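Local coordinates for protein GDP-6-deoxy-D-mannose reductase (PDB 6X3B) that probably reduces GDP-4-dehydro-6-deoxy-D-mannose to GDP-D-rhamnose with NADPH, a step in building the lipopolysaccharide O-antigen, at residues Ala243-Val247 with Arg293-Ala297; His37-Leu42 with Leu229-Leu233. All coordinates share one frame; numbering follows the deposited sequence.

Contact 1 (Ala243-Val247 with Arg293-Ala297); sequences AVYNV and RLHDA
Arg293 crosses the side chain of Tyr245 at about a right angle and ends at the backbone of Val244, showing how one long side chain can serve both apolar and polar partners. Its CB only grazes the ring, 4.2 Å from Tyr245 CD2, whereas CG settles closer, 3.6 Å from CE2 of Tyr245. CD has moved on to the neighbouring carbonyl, and a bend at the third torsion (chi3 -80°) swings the guanidinium back to it. There NH1 donates to Val244 O over 3.0 Å, meeting a lone pair in the carbonyl plane, although the N-H...O angle of 140° is far from straight. The guanidinium plane stands nearly perpendicular (83°) to the phenol ring. NH2 is engaged by a salt bridge to Glu142, while a water accepts from Val244 N and, weakly, from NH1.

The strand 244-247 pairs in parallel with strand 172-182 in the Rossmann-type sheet of this epimerase/dehydratase family enzyme, and helix 292-298 rests beside it. One turn beyond Arg293, Ala297 CB meets the same ring, 3.7 Å from Tyr245 CE2. The phenol oxygen bonds to Glu240 N. Farther along, Leu294 CD2 touches Val247 CG2 at 4.0 Å, and a second water accepts from Leu294 N while standing 2.9 Å from Asn246 O.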
# COMPACT_ATOMS: atom_id res chain seq x y z
N ALA A 243 5.35 9.93 10.44
CA ALA A 243 6.61 9.23 10.19
C ALA A 243 6.48 7.72 10.39
O ALA A 243 5.66 7.25 11.18
CB ALA A 243 7.73 9.78 11.08
N VAL A 244 7.32 6.98 9.65
CA VAL A 244 7.45 5.53 9.73
C VAL A 244 8.76 5.20 10.44
O VAL A 244 9.82 5.74 10.08
CB VAL A 244 7.43 4.91 8.32
CG1 VAL A 244 7.70 3.41 8.38
CG2 VAL A 244 6.12 5.22 7.62
N TYR A 245 8.70 4.29 11.42
CA TYR A 245 9.88 3.91 12.19
C TYR A 245 10.08 2.40 12.16
O TYR A 245 9.15 1.66 12.50
CB TYR A 245 9.76 4.35 13.65
CG TYR A 245 9.62 5.83 13.80
CD1 TYR A 245 8.37 6.44 13.75
CD2 TYR A 245 10.74 6.63 13.99
CE1 TYR A 245 8.25 7.81 13.89
CE2 TYR A 245 10.63 7.99 14.12
CZ TYR A 245 9.40 8.58 14.07
OH TYR A 245 9.33 9.93 14.23
N ASN A 246 11.28 1.95 11.78
CA ASN A 246 11.68 0.57 12.07
C ASN A 246 11.81 0.38 13.58
O ASN A 246 12.33 1.24 14.28
CB ASN A 246 13.03 0.24 11.44
CG ASN A 246 12.99 0.17 9.93
OD1 ASN A 246 11.92 0.00 9.32
ND2 ASN A 246 14.15 0.27 9.32
N VAL A 247 11.37 -0.77 14.06
CA VAL A 247 11.60 -1.18 15.45
C VAL A 247 12.41 -2.48 15.37
O VAL A 247 11.87 -3.54 15.04
CB VAL A 247 10.30 -1.36 16.23
CG1 VAL A 247 10.60 -1.86 17.67
CG2 VAL A 247 9.49 -0.02 16.28
N ARG A 293 16.40 5.98 13.15
CA ARG A 293 15.33 6.97 13.14
C ARG A 293 14.57 6.95 14.46
O ARG A 293 14.31 8.00 15.06
CB ARG A 293 14.40 6.72 11.96
CG ARG A 293 13.34 7.78 11.80
CD ARG A 293 12.43 7.45 10.61
NE ARG A 293 13.00 7.83 9.32
CZ ARG A 293 12.28 7.95 8.20
NH1 ARG A 293 10.97 7.73 8.22
NH2 ARG A 293 12.87 8.31 7.06
N LEU A 294 14.22 5.76 14.94
CA LEU A 294 13.49 5.61 16.19
C LEU A 294 14.32 6.08 17.38
O LEU A 294 13.80 6.74 18.29
CB LEU A 294 13.10 4.14 16.34
CG LEU A 294 12.68 3.63 17.71
CD1 LEU A 294 11.36 4.22 18.00
CD2 LEU A 294 12.60 2.09 17.66
N HIS A 295 15.61 5.73 17.40
CA HIS A 295 16.43 6.18 18.52
C HIS A 295 16.58 7.70 18.52
O HIS A 295 16.47 8.34 19.57
CB HIS A 295 17.81 5.51 18.49
CG HIS A 295 18.76 6.13 19.46
ND1 HIS A 295 18.69 5.90 20.82
CD2 HIS A 295 19.77 7.02 19.28
CE1 HIS A 295 19.63 6.61 21.43
NE2 HIS A 295 20.30 7.30 20.52
N ASP A 296 16.79 8.30 17.34
CA ASP A 296 16.96 9.75 17.28
C ASP A 296 15.68 10.47 17.69
O ASP A 296 15.73 11.52 18.33
CB ASP A 296 17.39 10.19 15.88
CG ASP A 296 18.79 9.73 15.52
OD1 ASP A 296 19.56 9.40 16.45
OD2 ASP A 296 19.13 9.70 14.32
N ALA A 297 14.52 9.90 17.37
CA ALA A 297 13.27 10.60 17.66
C ALA A 297 12.80 10.38 19.09
O ALA A 297 12.11 11.25 19.64
CB ALA A 297 12.18 10.16 16.68
O HOH W 1 8.40 8.58 7.30
O HOH W 2 14.05 3.32 13.35

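Contact 2 (His37-Leu42 with Leu229-Leu233); sequences HLQAYL and LSAYL
The 2.9 Å bond from Tyr41 N to His37 O, an ordinary helical one, joins two residues that both meet Leu229. No hydrogen bond runs between the two helix segments. Leu229 drives its two methyls into the facing helix: CD1 comes within 3.5 Å of Leu38 N, against the backbone between His37 and Leu38, and CD2 packs 3.7 Å from Leu38 CB. The imidazole of His37 turns away, its NE2 bonded to Pro184 O.

Helix 33-44 is the connection of a beta-alpha-beta crossover, between the parallel neighbours 23-28 and 49-51, and the axes of segments 37-42 and 229-233 cross at -69°. One turn after Leu229, Leu233 supplies a single methyl, CD1, to three residues. It lies 3.7 Å from Tyr41 CE1 and 4.0 Å from Leu42 CD2, with a looser touch on Leu38 CD1.

Tyr41 reaches over in the opposite sense to both leucines: with its CG anti to the backbone N (chi1 -170°), the ring slides past them. At its far end, OH rests 3.7 Å from Ser230 CB in van der Waals contact.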
# COMPACT_ATOMS: atom_id res chain seq x y z
N HIS A 37 1.37 -9.20 26.45
CA HIS A 37 2.63 -8.67 27.04
C HIS A 37 2.47 -7.17 27.32
O HIS A 37 3.02 -6.71 28.33
CB HIS A 37 3.82 -8.97 26.12
CG HIS A 37 4.34 -10.36 26.26
ND1 HIS A 37 5.03 -10.78 27.37
CD2 HIS A 37 4.27 -11.42 25.43
CE1 HIS A 37 5.36 -12.04 27.23
NE2 HIS A 37 4.91 -12.46 26.05
N LEU A 38 1.75 -6.45 26.47
CA LEU A 38 1.59 -5.01 26.69
C LEU A 38 0.70 -4.74 27.90
O LEU A 38 0.99 -3.84 28.70
CB LEU A 38 1.02 -4.32 25.45
CG LEU A 38 0.80 -2.80 25.50
CD1 LEU A 38 2.06 -2.07 26.03
CD2 LEU A 38 0.40 -2.25 24.11
N GLN A 39 -0.40 -5.49 28.04
CA GLN A 39 -1.24 -5.33 29.21
C GLN A 39 -0.46 -5.59 30.50
O GLN A 39 -0.60 -4.86 31.48
CB GLN A 39 -2.46 -6.25 29.12
CG GLN A 39 -3.39 -6.11 30.31
CD GLN A 39 -4.71 -6.82 30.10
OE1 GLN A 39 -5.00 -7.30 29.01
NE2 GLN A 39 -5.52 -6.88 31.16
N ALA A 40 0.38 -6.62 30.50
CA ALA A 40 1.20 -6.90 31.69
C ALA A 40 2.21 -5.79 31.93
O ALA A 40 2.39 -5.34 33.06
CB ALA A 40 1.90 -8.25 31.53
N TYR A 41 2.86 -5.33 30.86
CA TYR A 41 3.81 -4.23 30.95
C TYR A 41 3.17 -3.01 31.59
O TYR A 41 3.71 -2.45 32.54
CB TYR A 41 4.33 -3.89 29.54
CG TYR A 41 5.50 -2.91 29.46
CD1 TYR A 41 5.37 -1.59 29.89
CD2 TYR A 41 6.71 -3.30 28.90
CE1 TYR A 41 6.44 -0.69 29.80
CE2 TYR A 41 7.79 -2.41 28.80
CZ TYR A 41 7.65 -1.11 29.25
OH TYR A 41 8.72 -0.25 29.14
N LEU A 42 2.00 -2.60 31.08
CA LEU A 42 1.33 -1.42 31.60
C LEU A 42 0.86 -1.60 33.03
O LEU A 42 0.68 -0.60 33.74
CB LEU A 42 0.15 -1.04 30.70
CG LEU A 42 0.59 -0.49 29.34
CD1 LEU A 42 -0.59 -0.30 28.41
CD2 LEU A 42 1.34 0.80 29.55
N LEU A 229 7.63 -3.52 22.85
CA LEU A 229 6.62 -2.73 23.54
C LEU A 229 7.15 -1.37 23.96
O LEU A 229 6.44 -0.37 23.89
CB LEU A 229 6.13 -3.47 24.78
CG LEU A 229 5.37 -4.73 24.43
CD1 LEU A 229 4.98 -5.41 25.73
CD2 LEU A 229 4.18 -4.32 23.60
N SER A 230 8.37 -1.34 24.48
CA SER A 230 8.89 -0.08 24.99
C SER A 230 9.10 0.91 23.85
O SER A 230 8.88 2.11 24.02
CB SER A 230 10.18 -0.34 25.76
OG SER A 230 10.90 0.87 25.95
N ALA A 231 9.47 0.39 22.68
CA ALA A 231 9.57 1.24 21.50
C ALA A 231 8.22 1.84 21.13
O ALA A 231 8.15 3.00 20.76
CB ALA A 231 10.15 0.43 20.33
N TYR A 232 7.12 1.05 21.22
CA TYR A 232 5.81 1.59 20.85
C TYR A 232 5.38 2.70 21.79
O TYR A 232 4.83 3.73 21.36
CB TYR A 232 4.72 0.49 20.85
CG TYR A 232 4.91 -0.62 19.85
CD1 TYR A 232 5.86 -0.53 18.82
CD2 TYR A 232 4.14 -1.78 19.94
CE1 TYR A 232 6.04 -1.58 17.92
CE2 TYR A 232 4.29 -2.83 19.04
CZ TYR A 232 5.24 -2.73 18.03
OH TYR A 232 5.42 -3.76 17.12
N LEU A 233 5.61 2.51 23.09
CA LEU A 233 5.22 3.54 24.06
C LEU A 233 6.07 4.81 23.90
O LEU A 233 5.56 5.93 24.07
CB LEU A 233 5.34 2.99 25.48
CG LEU A 233 4.37 1.84 25.81
CD1 LEU A 233 4.61 1.34 27.24
CD2 LEU A 233 2.90 2.27 25.63

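How the contacts relate
Helix 225-238 is the common element: its 229-233 turn packs on helix 33-44 in contact 2, and other residues of that same turn face contact 1; the centres of the two contacts are about 17 Å apart. Ala231 CB lies 3.5 Å from Val247 CG1 and also touches Leu294, while Tyr232 CE1 is 4.1 Å from Val247 CG2. Along the chain contact 2 closes before contact 1 opens, the helix leading on to strand 244-247. Helix 292-298 packs against strand 244-247 and helix 225-238, and helix 225-238 also meets helix 33-44. Late parts of the chain are thereby joined to the first crossover of the NADPH-binding Rossmann-type fold.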